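Local coordinates for protein isomaltodextranase (PDB 5AWO) that hydrolyses alpha-1,6-glucosidic linkages in dextran-type polysaccharides, removing successive isomaltose units from the non-reducing ends of the chains, at residues H524-I530 with G578-A584; D152-D158 with Y170-K176; P38-Y44 with Y75-D81. All coordinates share one frame; numbering follows the deposited sequence.

Contact 1: residues H524-I530 with G578-A584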
loop_
_atom_site.group_PDB
_atom_site.type_symbol
_atom_site.label_atom_id
_atom_site.label_comp_id
_atom_site.label_asym_id
_atom_site.label_seq_id
_atom_site.Cartn_x
_atom_site.Cartn_y
_atom_site.Cartn_z
ATOM N N HIS A 524 13.665 24.343 3.952
ATOM C CA HIS A 524 14.659 24.794 2.940
ATOM C C HIS A 524 15.774 23.763 2.679
ATOM O O HIS A 524 15.989 22.869 3.480
ATOM C CB HIS A 524 15.282 26.121 3.371
ATOM C CG HIS A 524 15.920 26.058 4.718
ATOM N ND1 HIS A 524 15.257 26.429 5.863
ATOM C CD2 HIS A 524 17.136 25.611 5.111
ATOM C CE1 HIS A 524 16.045 26.238 6.907
ATOM N NE2 HIS A 524 17.190 25.738 6.479
ATOM N N ARG A 525 16.451 23.862 1.534
ATOM C CA ARG A 525 17.608 23.002 1.255
ATOM C C ARG A 525 18.758 23.332 2.196
ATOM O O ARG A 525 19.080 24.513 2.380
ATOM C CB ARG A 525 18.076 23.164 -0.198
ATOM C CG ARG A 525 19.320 22.347 -0.554
ATOM C CD ARG A 525 19.483 22.219 -2.063
ATOM N NE ARG A 525 20.333 21.103 -2.505
ATOM C CZ ARG A 525 21.380 21.221 -3.334
ATOM N NH1 ARG A 525 21.711 22.400 -3.847
ATOM N NH2 ARG A 525 22.086 20.145 -3.672
ATOM N N GLY A 526 19.371 22.309 2.797
ATOM C CA GLY A 526 20.506 22.535 3.715
ATOM C C GLY A 526 20.777 21.476 4.771
ATOM O O GLY A 526 20.346 20.328 4.640
ATOM N N SER A 527 21.509 21.885 5.817
ATOM C CA SER A 527 21.967 21.014 6.914
ATOM C C SER A 527 21.089 21.148 8.148
ATOM O O SER A 527 20.717 22.262 8.515
ATOM C CB SER A 527 23.420 21.362 7.295
ATOM O OG SER A 527 23.791 20.798 8.554
ATOM N N TYR A 528 20.748 20.015 8.782
ATOM C CA TYR A 528 19.909 20.002 9.996
ATOM C C TYR A 528 20.476 19.044 11.066
ATOM O O TYR A 528 21.118 18.043 10.731
ATOM C CB TYR A 528 18.446 19.593 9.648
ATOM C CG TYR A 528 17.719 20.480 8.637
ATOM C CD1 TYR A 528 17.964 20.365 7.289
ATOM C CD2 TYR A 528 16.763 21.423 9.037
ATOM C CE1 TYR A 528 17.307 21.154 6.365
ATOM C CE2 TYR A 528 16.097 22.230 8.120
ATOM C CZ TYR A 528 16.376 22.091 6.769
ATOM O OH TYR A 528 15.741 22.865 5.792
ATOM N N ALA A 529 20.207 19.343 12.338
ATOM C CA ALA A 529 20.647 18.532 13.498
ATOM C C ALA A 529 19.751 17.311 13.840
ATOM O O ALA A 529 18.571 17.468 14.186
ATOM C CB ALA A 529 20.760 19.407 14.722
ATOM N N ILE A 530 20.334 16.114 13.819
ATOM C CA ILE A 530 19.576 14.874 14.072
ATOM C C ILE A 530 20.057 14.117 15.312
ATOM O O ILE A 530 21.249 14.128 15.624
ATOM C CB ILE A 530 19.602 13.949 12.841
ATOM C CG1 ILE A 530 18.800 12.667 13.098
ATOM C CG2 ILE A 530 21.033 13.584 12.430
ATOM C CD1 ILE A 530 18.408 11.959 11.826
ATOM N N GLY A 578 24.035 13.718 15.402
ATOM C CA GLY A 578 24.532 13.854 14.067
ATOM C C GLY A 578 24.050 15.088 13.356
ATOM O O GLY A 578 23.322 15.915 13.910
ATOM N N THR A 579 24.482 15.188 12.113
ATOM C CA THR A 579 24.125 16.255 11.217
ATOM C C THR A 579 23.720 15.598 9.919
ATOM O O THR A 579 24.433 14.746 9.394
ATOM C CB THR A 579 25.334 17.177 10.948
ATOM O OG1 THR A 579 25.618 17.929 12.121
ATOM C CG2 THR A 579 25.053 18.139 9.795
ATOM N N ILE A 580 22.587 16.021 9.384
ATOM C CA ILE A 580 22.083 15.457 8.155
ATOM C C ILE A 580 21.677 16.609 7.247
ATOM O O ILE A 580 21.078 17.581 7.712
ATOM C CB ILE A 580 20.925 14.475 8.465
ATOM C CG1 ILE A 580 20.576 13.639 7.240
ATOM C CG2 ILE A 580 19.707 15.214 9.007
ATOM C CD1 ILE A 580 19.662 12.468 7.563
ATOM N N THR A 581 22.050 16.539 5.978
ATOM C CA THR A 581 21.634 17.539 5.013
ATOM C C THR A 581 20.252 17.139 4.498
ATOM O O THR A 581 20.148 16.144 3.784
ATOM C CB THR A 581 22.677 17.766 3.875
ATOM O OG1 THR A 581 23.003 16.549 3.173
ATOM C CG2 THR A 581 23.969 18.327 4.476
ATOM N N LEU A 582 19.223 17.896 4.914
ATOM C CA LEU A 582 17.820 17.731 4.432
ATOM C C LEU A 582 17.434 18.899 3.529
ATOM O O LEU A 582 17.876 20.038 3.736
ATOM C CB LEU A 582 16.828 17.642 5.604
ATOM C CG LEU A 582 17.108 16.630 6.700
ATOM C CD1 LEU A 582 16.164 16.834 7.867
ATOM C CD2 LEU A 582 17.037 15.202 6.171
ATOM N N ASP A 583 16.616 18.626 2.514
ATOM C CA ASP A 583 16.175 19.646 1.574
ATOM C C ASP A 583 14.792 20.133 1.997
ATOM O O ASP A 583 14.149 19.496 2.825
ATOM C CB ASP A 583 16.183 19.118 0.116
ATOM C CG ASP A 583 17.589 19.092 -0.523
ATOM O OD1 ASP A 583 18.526 19.646 0.076
ATOM O OD2 ASP A 583 17.784 18.543 -1.661
ATOM N N ALA A 584 14.370 21.290 1.482
ATOM C CA ALA A 584 13.050 21.830 1.780
ATOM C C ALA A 584 12.014 20.805 1.331
ATOM O O ALA A 584 12.127 20.267 0.253
ATOM C CB ALA A 584 12.802 23.130 1.032
HETATM O O HOH W 1 20.644 17.948 -2.671
#

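Contact 2: residues D152-D158 with Y170-K176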
loop_
_atom_site.group_PDB
_atom_site.type_symbol
_atom_site.label_atom_id
_atom_site.label_comp_id
_atom_site.label_asym_id
_atom_site.label_seq_id
_atom_site.Cartn_x
_atom_site.Cartn_y
_atom_site.Cartn_z
ATOM N N ASP A 152 2.283 -18.408 -30.449
ATOM C CA ASP A 152 3.504 -19.047 -29.994
ATOM C C ASP A 152 3.820 -18.768 -28.502
ATOM O O ASP A 152 4.845 -19.189 -27.997
ATOM C CB ASP A 152 4.712 -18.567 -30.859
ATOM C CG ASP A 152 4.580 -18.911 -32.354
ATOM O OD1 ASP A 152 3.965 -19.932 -32.698
ATOM O OD2 ASP A 152 5.100 -18.146 -33.197
ATOM N N LEU A 153 2.933 -18.053 -27.810
ATOM C CA LEU A 153 3.149 -17.662 -26.408
ATOM C C LEU A 153 2.464 -18.540 -25.369
ATOM O O LEU A 153 2.641 -18.319 -24.173
ATOM C CB LEU A 153 2.617 -16.230 -26.210
ATOM C CG LEU A 153 3.394 -15.141 -26.953
ATOM C CD1 LEU A 153 2.702 -13.802 -26.715
ATOM C CD2 LEU A 153 4.854 -15.090 -26.551
ATOM N N VAL A 154 1.655 -19.496 -25.808
ATOM C CA VAL A 154 0.808 -20.253 -24.884
ATOM C C VAL A 154 0.984 -21.769 -24.979
ATOM O O VAL A 154 1.332 -22.311 -26.029
ATOM C CB VAL A 154 -0.667 -19.879 -25.086
ATOM C CG1 VAL A 154 -0.830 -18.376 -24.909
ATOM C CG2 VAL A 154 -1.215 -20.343 -26.428
ATOM N N VAL A 155 0.728 -22.443 -23.870
ATOM C CA VAL A 155 0.625 -23.914 -23.852
ATOM C C VAL A 155 -0.796 -24.291 -24.234
ATOM O O VAL A 155 -1.753 -23.733 -23.715
ATOM C CB VAL A 155 0.999 -24.460 -22.468
ATOM C CG1 VAL A 155 0.760 -25.971 -22.398
ATOM C CG2 VAL A 155 2.443 -24.131 -22.151
ATOM N N PRO A 156 -0.964 -25.235 -25.180
ATOM C CA PRO A 156 -2.314 -25.647 -25.534
ATOM C C PRO A 156 -3.133 -26.048 -24.307
ATOM O O PRO A 156 -2.643 -26.780 -23.456
ATOM C CB PRO A 156 -2.079 -26.857 -26.452
ATOM C CG PRO A 156 -0.784 -26.549 -27.104
ATOM C CD PRO A 156 0.051 -25.833 -26.079
ATOM N N GLY A 157 -4.352 -25.529 -24.218
ATOM C CA GLY A 157 -5.234 -25.850 -23.114
ATOM C C GLY A 157 -5.032 -25.073 -21.824
ATOM O O GLY A 157 -5.820 -25.234 -20.910
ATOM N N ASP A 158 -4.006 -24.223 -21.755
ATOM C CA ASP A 158 -3.623 -23.577 -20.479
ATOM C C ASP A 158 -4.438 -22.280 -20.323
ATOM O O ASP A 158 -3.915 -21.168 -20.440
ATOM C CB ASP A 158 -2.099 -23.335 -20.436
ATOM C CG ASP A 158 -1.607 -22.784 -19.109
ATOM O OD1 ASP A 158 -2.405 -22.596 -18.170
ATOM O OD2 ASP A 158 -0.395 -22.524 -18.991
ATOM N N TYR A 170 -5.897 -17.298 -22.264
ATOM C CA TYR A 170 -4.801 -18.144 -21.871
ATOM C C TYR A 170 -3.968 -17.488 -20.798
ATOM O O TYR A 170 -3.876 -16.253 -20.756
ATOM C CB TYR A 170 -3.857 -18.411 -23.056
ATOM C CG TYR A 170 -4.393 -19.322 -24.119
ATOM C CD1 TYR A 170 -5.113 -18.828 -25.200
ATOM C CD2 TYR A 170 -4.168 -20.693 -24.056
ATOM C CE1 TYR A 170 -5.613 -19.684 -26.180
ATOM C CE2 TYR A 170 -4.663 -21.547 -25.034
ATOM C CZ TYR A 170 -5.375 -21.029 -26.090
ATOM O OH TYR A 170 -5.870 -21.875 -27.071
ATOM N N TRP A 171 -3.305 -18.281 -19.970
ATOM C CA TRP A 171 -2.173 -17.782 -19.233
ATOM C C TRP A 171 -0.929 -17.894 -20.119
ATOM O O TRP A 171 -0.679 -18.927 -20.736
ATOM C CB TRP A 171 -1.929 -18.579 -17.956
ATOM C CG TRP A 171 -2.843 -18.266 -16.803
ATOM C CD1 TRP A 171 -3.610 -19.161 -16.105
ATOM C CD2 TRP A 171 -3.018 -17.000 -16.152
ATOM N NE1 TRP A 171 -4.273 -18.530 -15.104
ATOM C CE2 TRP A 171 -3.927 -17.204 -15.094
ATOM C CE3 TRP A 171 -2.501 -15.721 -16.355
ATOM C CZ2 TRP A 171 -4.332 -16.170 -14.234
ATOM C CZ3 TRP A 171 -2.899 -14.690 -15.501
ATOM C CH2 TRP A 171 -3.819 -14.916 -14.460
ATOM N N LEU A 172 -0.168 -16.817 -20.178
ATOM C CA LEU A 172 1.102 -16.775 -20.895
ATOM C C LEU A 172 2.074 -17.790 -20.371
ATOM O O LEU A 172 2.165 -17.987 -19.182
ATOM C CB LEU A 172 1.697 -15.370 -20.733
ATOM C CG LEU A 172 3.135 -15.168 -21.233
ATOM C CD1 LEU A 172 3.121 -15.254 -22.732
ATOM C CD2 LEU A 172 3.677 -13.835 -20.752
ATOM N N ASP A 173 2.813 -18.437 -21.276
ATOM C CA ASP A 173 3.951 -19.262 -20.902
ATOM C C ASP A 173 5.218 -18.422 -20.945
ATOM O O ASP A 173 5.765 -18.134 -22.018
ATOM C CB ASP A 173 4.084 -20.463 -21.828
ATOM C CG ASP A 173 5.237 -21.364 -21.436
ATOM O OD1 ASP A 173 5.989 -21.083 -20.483
ATOM O OD2 ASP A 173 5.379 -22.390 -22.131
ATOM N N VAL A 174 5.684 -18.005 -19.773
ATOM C CA VAL A 174 6.848 -17.117 -19.673
ATOM C C VAL A 174 8.165 -17.753 -20.126
ATOM O O VAL A 174 9.175 -17.043 -20.259
ATOM C CB VAL A 174 7.012 -16.477 -18.265
ATOM C CG1 VAL A 174 5.766 -15.703 -17.882
ATOM C CG2 VAL A 174 7.359 -17.517 -17.209
ATOM N N THR A 175 8.168 -19.060 -20.358
ATOM C CA THR A 175 9.364 -19.737 -20.889
ATOM C C THR A 175 9.434 -19.666 -22.422
ATOM O O THR A 175 10.448 -20.074 -23.003
ATOM C CB THR A 175 9.428 -21.216 -20.425
ATOM O OG1 THR A 175 8.458 -22.004 -21.124
ATOM C CG2 THR A 175 9.235 -21.340 -18.922
ATOM N N LYS A 176 8.394 -19.174 -23.087
ATOM C CA LYS A 176 8.394 -19.096 -24.556
ATOM C C LYS A 176 9.163 -17.894 -25.064
ATOM O O LYS A 176 9.132 -16.803 -24.466
ATOM C CB LYS A 176 6.967 -18.978 -25.081
ATOM C CG LYS A 176 6.140 -20.235 -24.895
ATOM C CD LYS A 176 6.478 -21.285 -25.941
ATOM C CE LYS A 176 5.445 -22.416 -25.969
ATOM N NZ LYS A 176 5.557 -23.313 -24.790
HETATM O O HOH W 2 0.674 -21.225 -21.292
HETATM O O HOH W 3 -5.507 -24.485 -26.604
#

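Contact 3: residues P38-Y44 with Y75-D81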
loop_
_atom_site.group_PDB
_atom_site.type_symbol
_atom_site.label_atom_id
_atom_site.label_comp_id
_atom_site.label_asym_id
_atom_site.label_seq_id
_atom_site.Cartn_x
_atom_site.Cartn_y
_atom_site.Cartn_z
ATOM N N PRO A 38 -3.831 5.954 -3.899
ATOM C CA PRO A 38 -4.537 6.927 -4.716
ATOM C C PRO A 38 -6.054 6.964 -4.473
ATOM O O PRO A 38 -6.645 5.991 -3.996
ATOM C CB PRO A 38 -4.279 6.431 -6.129
ATOM C CG PRO A 38 -4.204 4.956 -5.986
ATOM C CD PRO A 38 -3.509 4.737 -4.675
ATOM N N ARG A 39 -6.665 8.065 -4.868
ATOM C CA ARG A 39 -8.091 8.249 -4.855
ATOM C C ARG A 39 -8.608 7.897 -6.214
ATOM O O ARG A 39 -8.159 8.453 -7.222
ATOM C CB ARG A 39 -8.435 9.710 -4.540
ATOM C CG ARG A 39 -7.936 10.154 -3.201
ATOM C CD ARG A 39 -8.258 11.608 -2.886
ATOM N NE ARG A 39 -7.419 12.076 -1.790
ATOM C CZ ARG A 39 -7.342 13.333 -1.334
ATOM N NH1 ARG A 39 -8.111 14.306 -1.828
ATOM N NH2 ARG A 39 -6.473 13.598 -0.383
ATOM N N TYR A 40 -9.612 7.033 -6.286
ATOM C CA TYR A 40 -10.187 6.648 -7.554
ATOM C C TYR A 40 -11.600 6.135 -7.454
ATOM O O TYR A 40 -12.114 5.945 -6.326
ATOM C CB TYR A 40 -9.283 5.674 -8.321
ATOM C CG TYR A 40 -9.118 4.237 -7.817
ATOM C CD1 TYR A 40 -8.249 3.932 -6.771
ATOM C CD2 TYR A 40 -9.778 3.179 -8.425
ATOM C CE1 TYR A 40 -8.032 2.605 -6.390
ATOM C CE2 TYR A 40 -9.565 1.878 -8.035
ATOM C CZ TYR A 40 -8.692 1.594 -7.025
ATOM O OH TYR A 40 -8.474 0.272 -6.660
ATOM N N TRP A 41 -12.233 5.934 -8.601
ATOM C CA TRP A 41 -13.508 5.259 -8.726
ATOM C C TRP A 41 -13.339 4.036 -9.569
ATOM O O TRP A 41 -12.507 4.016 -10.503
ATOM C CB TRP A 41 -14.531 6.165 -9.405
ATOM C CG TRP A 41 -15.866 5.557 -9.646
ATOM C CD1 TRP A 41 -16.906 5.459 -8.755
ATOM C CD2 TRP A 41 -16.327 4.955 -10.856
ATOM N NE1 TRP A 41 -17.959 4.820 -9.328
ATOM C CE2 TRP A 41 -17.645 4.516 -10.631
ATOM C CE3 TRP A 41 -15.742 4.755 -12.125
ATOM C CZ2 TRP A 41 -18.395 3.869 -11.613
ATOM C CZ3 TRP A 41 -16.502 4.132 -13.102
ATOM C CH2 TRP A 41 -17.813 3.716 -12.844
ATOM N N ASN A 42 -14.081 2.997 -9.238
ATOM C CA ASN A 42 -14.035 1.738 -9.970
ATOM C C ASN A 42 -15.428 1.251 -10.327
ATOM O O ASN A 42 -16.363 1.459 -9.569
ATOM C CB ASN A 42 -13.277 0.695 -9.127
ATOM C CG ASN A 42 -13.043 -0.623 -9.865
ATOM O OD1 ASN A 42 -13.931 -1.434 -10.020
ATOM N ND2 ASN A 42 -11.778 -0.863 -10.287
ATOM N N ILE A 43 -15.548 0.594 -11.478
ATOM C CA ILE A 43 -16.812 0.113 -12.012
ATOM C C ILE A 43 -17.427 -1.060 -11.235
ATOM O O ILE A 43 -18.487 -1.523 -11.591
ATOM C CB ILE A 43 -16.673 -0.339 -13.505
ATOM C CG1 ILE A 43 -15.823 -1.615 -13.634
ATOM C CG2 ILE A 43 -16.135 0.790 -14.369
ATOM C CD1 ILE A 43 -15.923 -2.318 -14.967
ATOM N N TYR A 44 -16.775 -1.536 -10.174
ATOM C CA TYR A 44 -17.239 -2.746 -9.474
ATOM C C TYR A 44 -18.661 -2.614 -8.923
ATOM O O TYR A 44 -19.374 -3.598 -8.885
ATOM C CB TYR A 44 -16.280 -3.033 -8.336
ATOM C CG TYR A 44 -16.458 -4.324 -7.582
ATOM C CD1 TYR A 44 -15.837 -5.496 -8.013
ATOM C CD2 TYR A 44 -17.211 -4.380 -6.376
ATOM C CE1 TYR A 44 -15.959 -6.677 -7.305
ATOM C CE2 TYR A 44 -17.309 -5.548 -5.660
ATOM C CZ TYR A 44 -16.682 -6.682 -6.106
ATOM O OH TYR A 44 -16.783 -7.835 -5.370
ATOM N N TYR A 75 -10.652 12.527 -6.540
ATOM C CA TYR A 75 -10.977 11.198 -7.076
ATOM C C TYR A 75 -10.984 11.363 -8.594
ATOM O O TYR A 75 -12.038 11.430 -9.210
ATOM C CB TYR A 75 -12.328 10.687 -6.558
ATOM C CG TYR A 75 -12.385 10.515 -5.057
ATOM C CD1 TYR A 75 -12.756 11.562 -4.234
ATOM C CD2 TYR A 75 -12.112 9.283 -4.462
ATOM C CE1 TYR A 75 -12.836 11.403 -2.870
ATOM C CE2 TYR A 75 -12.176 9.126 -3.085
ATOM C CZ TYR A 75 -12.559 10.170 -2.307
ATOM O OH TYR A 75 -12.637 9.981 -0.960
ATOM N N ASP A 76 -9.791 11.407 -9.172
ATOM C CA ASP A 76 -9.687 11.808 -10.585
ATOM C C ASP A 76 -9.226 10.714 -11.495
ATOM O O ASP A 76 -8.951 10.973 -12.644
ATOM C CB ASP A 76 -8.830 13.055 -10.749
ATOM C CG ASP A 76 -7.475 12.910 -10.187
ATOM O OD1 ASP A 76 -7.041 11.780 -9.953
ATOM O OD2 ASP A 76 -6.814 13.954 -9.945
ATOM N N ILE A 77 -9.138 9.487 -10.984
ATOM C CA ILE A 77 -8.965 8.286 -11.814
ATOM C C ILE A 77 -10.282 7.513 -11.900
ATOM O O ILE A 77 -10.880 7.228 -10.867
ATOM C CB ILE A 77 -7.883 7.380 -11.213
ATOM C CG1 ILE A 77 -6.500 8.048 -11.231
ATOM C CG2 ILE A 77 -7.865 6.021 -11.909
ATOM C CD1 ILE A 77 -5.476 7.353 -10.362
ATOM N N ALA A 78 -10.743 7.198 -13.115
ATOM C CA ALA A 78 -11.864 6.305 -13.353
ATOM C C ALA A 78 -11.284 4.990 -13.822
ATOM O O ALA A 78 -10.591 4.935 -14.860
ATOM C CB ALA A 78 -12.804 6.865 -14.400
ATOM N N CYS A 79 -11.486 3.939 -13.036
ATOM C CA CYS A 79 -10.803 2.661 -13.241
ATOM C C CYS A 79 -11.753 1.560 -13.655
ATOM O O CYS A 79 -12.810 1.367 -13.035
ATOM C CB CYS A 79 -10.114 2.249 -11.944
ATOM S SG CYS A 79 -8.969 0.831 -12.030
ATOM N N THR A 80 -11.410 0.833 -14.706
ATOM C CA THR A 80 -12.159 -0.340 -15.085
ATOM C C THR A 80 -11.888 -1.498 -14.117
ATOM O O THR A 80 -11.121 -1.396 -13.165
ATOM C CB THR A 80 -11.853 -0.730 -16.548
ATOM O OG1 THR A 80 -10.478 -1.115 -16.664
ATOM C CG2 THR A 80 -12.116 0.434 -17.495
ATOM N N ASP A 81 -12.579 -2.603 -14.372
ATOM C CA ASP A 81 -12.438 -3.795 -13.556
ATOM C C ASP A 81 -12.544 -5.048 -14.424
ATOM O O ASP A 81 -12.133 -5.017 -15.601
ATOM C CB ASP A 81 -13.432 -3.768 -12.376
ATOM C CG ASP A 81 -12.935 -4.585 -11.197
ATOM O OD1 ASP A 81 -11.913 -4.205 -10.585
ATOM O OD2 ASP A 81 -13.579 -5.641 -10.950
HETATM O O HOH W 4 -6.134 10.045 -8.083
#

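Contact 1: residues H524-I530 with G578-A584
Residues Gly526 to Ile530 pair antiparallel with Gly578 to Leu582, Tyr528 facing Ile580 in a hydrogen-bonded pair whose Ile580 N to Tyr528 O bond of 2.8 Å is almost straight; the strand segments are twisted to 142° between their directions. At Gly526, where the pairing gives way to loop, the backbone angles would press any CB against the preceding carbonyl oxygen; glycine avoids this while its N still bonds to Leu582 O. Over Gly578 lies CG2 of Ile530, 3.5 Å from Gly578 C, and a side chain would meet that methyl.

One face is apolar. With CG swung beside its backbone N (chi1 -59°), Tyr528 lays its ring across Leu582, CD1 reaching Leu582 CB at 3.4 Å, its edge turned to Leu582 O. The Tyr528 hydroxyl stands 3.1 Å above the centre of the His524 imidazole but is directed to His524 O, too closely in the model to rely on. CG2 of Ile530 meets CG2 of Ile580 at 4.0 Å. Ile580 and Leu582 continue onto Val589 and Ala548 of the facing sheet, so this face lines the interior of the beta-sandwich of the carbohydrate-binding module. The other face carries small, mostly polar side chains (Ser527, Thr579, Thr581, with Ala529): Ser527 OG touches CG2 of Thr579 at 3.2 Å, and Thr581 OG1 bonds to Val556 O.

Beyond the strands, the extended Arg525 runs beside Asp583, pointing the same way. Their direct salt bridge is long and, since OD1 is less surely placed, doubtful; a water joins them more clearly, accepting from Arg525 NH2 at 2.8 Å and donating to Asp583 OD2 at 3.1 Å. Backbone bonds and buried hydrocarbon therefore probably carry most of this pairing, with the charged pair adding a hydrated clasp at its end.

Contact 2: residues D152-D158 with Y170-K176
Tyr170 presents one ring face to Val154, whose CG2 makes a CH-pi contact 3.9 Å from the ring centroid of Tyr170, 15° off the normal. A water at the ring edge joins its OH to Gly157 N, in the type II turn that bends Val155 to Asp158. Trp171 N then bonds to Asp158 O, and a second water ties Trp171 O to Val155 N and Asp158 OD2, which also meets His221. The Trp171 indole stacks on Trp129, its side chain about 8 Å from that of Asp201, the probable nucleophile. Leu172 brings CD1 within 3.6 Å of Leu153 CB. Asp173 N takes Leu153 O at 2.9 Å, and its side chain closes an Asx turn: OD1 accepts from Thr175 N and OG1 on the same face, while OD2 receives Lys176 NZ at 2.8 Å. Replacing this aspartate by alanine would probably leave that ammonium without its mate and the turn free to shift. Lys176, bent at chi2 and chi4, lays its hydrocarbon along Asp152 O, CD coming to 3.4 Å. Such an elaborated excursion after barrel strand 120-124 is typical of the beta-alpha loops that build active-site walls in TIM-barrel glycosidases.

Contact 3: residues P38-Y44 with Y75-D81
Trp41 is held to the strand alongside through both its backbone N and its O: the N bonds to Ile77 O at 2.9 Å and the O accepts from Cys79 N at 2.7 Å. Ile43 N takes Cys79 O, a longer bond. Around this parallel pairing the packing is close. CB of Tyr40 lies 3.6 Å from Ile77 CB, and the Tyr40 ring runs on past Cys79, whose small side chain leaves room for it and sets its sulfur obliquely. On the opposite face Trp41 spreads toward Ala78 and covers Asn62 and Leu66 of helix 56-68.

That helix belongs to the crossover between the two strands: 39-42, helices 44-50 and 56-68, then 77-79 form a beta-alpha-beta unit, the first of the TIM barrel. At the C-terminal ends Asn42, with CG anti to its N (chi1 -174°), does two jobs. OD1 caps the following helix by accepting from Tyr44 N at 2.8 Å, and ND2 gives a weak bond to Asp81 OD1, the amide and carboxylate planes being 79° apart. Ile43 covers Asp81, CG1 to CB at 3.5 Å, its CD1 against Asp81 N, which is buried with no partner in the model; Asp81 OD2 comes to the edge of the Tyr44 ring. The Asp81 side chain is about 6 Å from that of Asp201, the probable nucleophile.

The N-terminal ends are looser. Here the backbones stay close but the hydrogen bonding lapses, Ile77 N too lacking a partner, and a water sits 2.7 Å from both Arg39 O and Asp76 OD1. CB of Arg39 leans over the Tyr75 ring, 4.2 Å from the Tyr75 centroid, an off-centre CH-pi contact suited to an arginine whose aliphatic base can shelter the ring while its guanidinium turns away to Phe73 O and Asn368.

Overall arrangement
Contact 3 is the buried one, holding neighbouring parallel strands of the catalytic barrel about 16 Å from the centre of the chain; contacts 1 and 2 are partly buried and peripheral, on opposite sides of that centre. No two share a strand or touch: the nearest atoms of contacts 2 and 3 are about 13 Å apart. Yet contacts 2 and 3 probably both lie beside the active site, contact 3 in the barrel strands and contact 2 in a long beta-alpha loop. Contact 1 belongs to the separate carbohydrate-binding module. Chemistry follows place: parallel backbone bonds and enclosed side chains, aromatic ones set against small ones, in the barrel, one apolar and one mostly polar face in the sandwich, and waters, turns and a salt bridge in the loop.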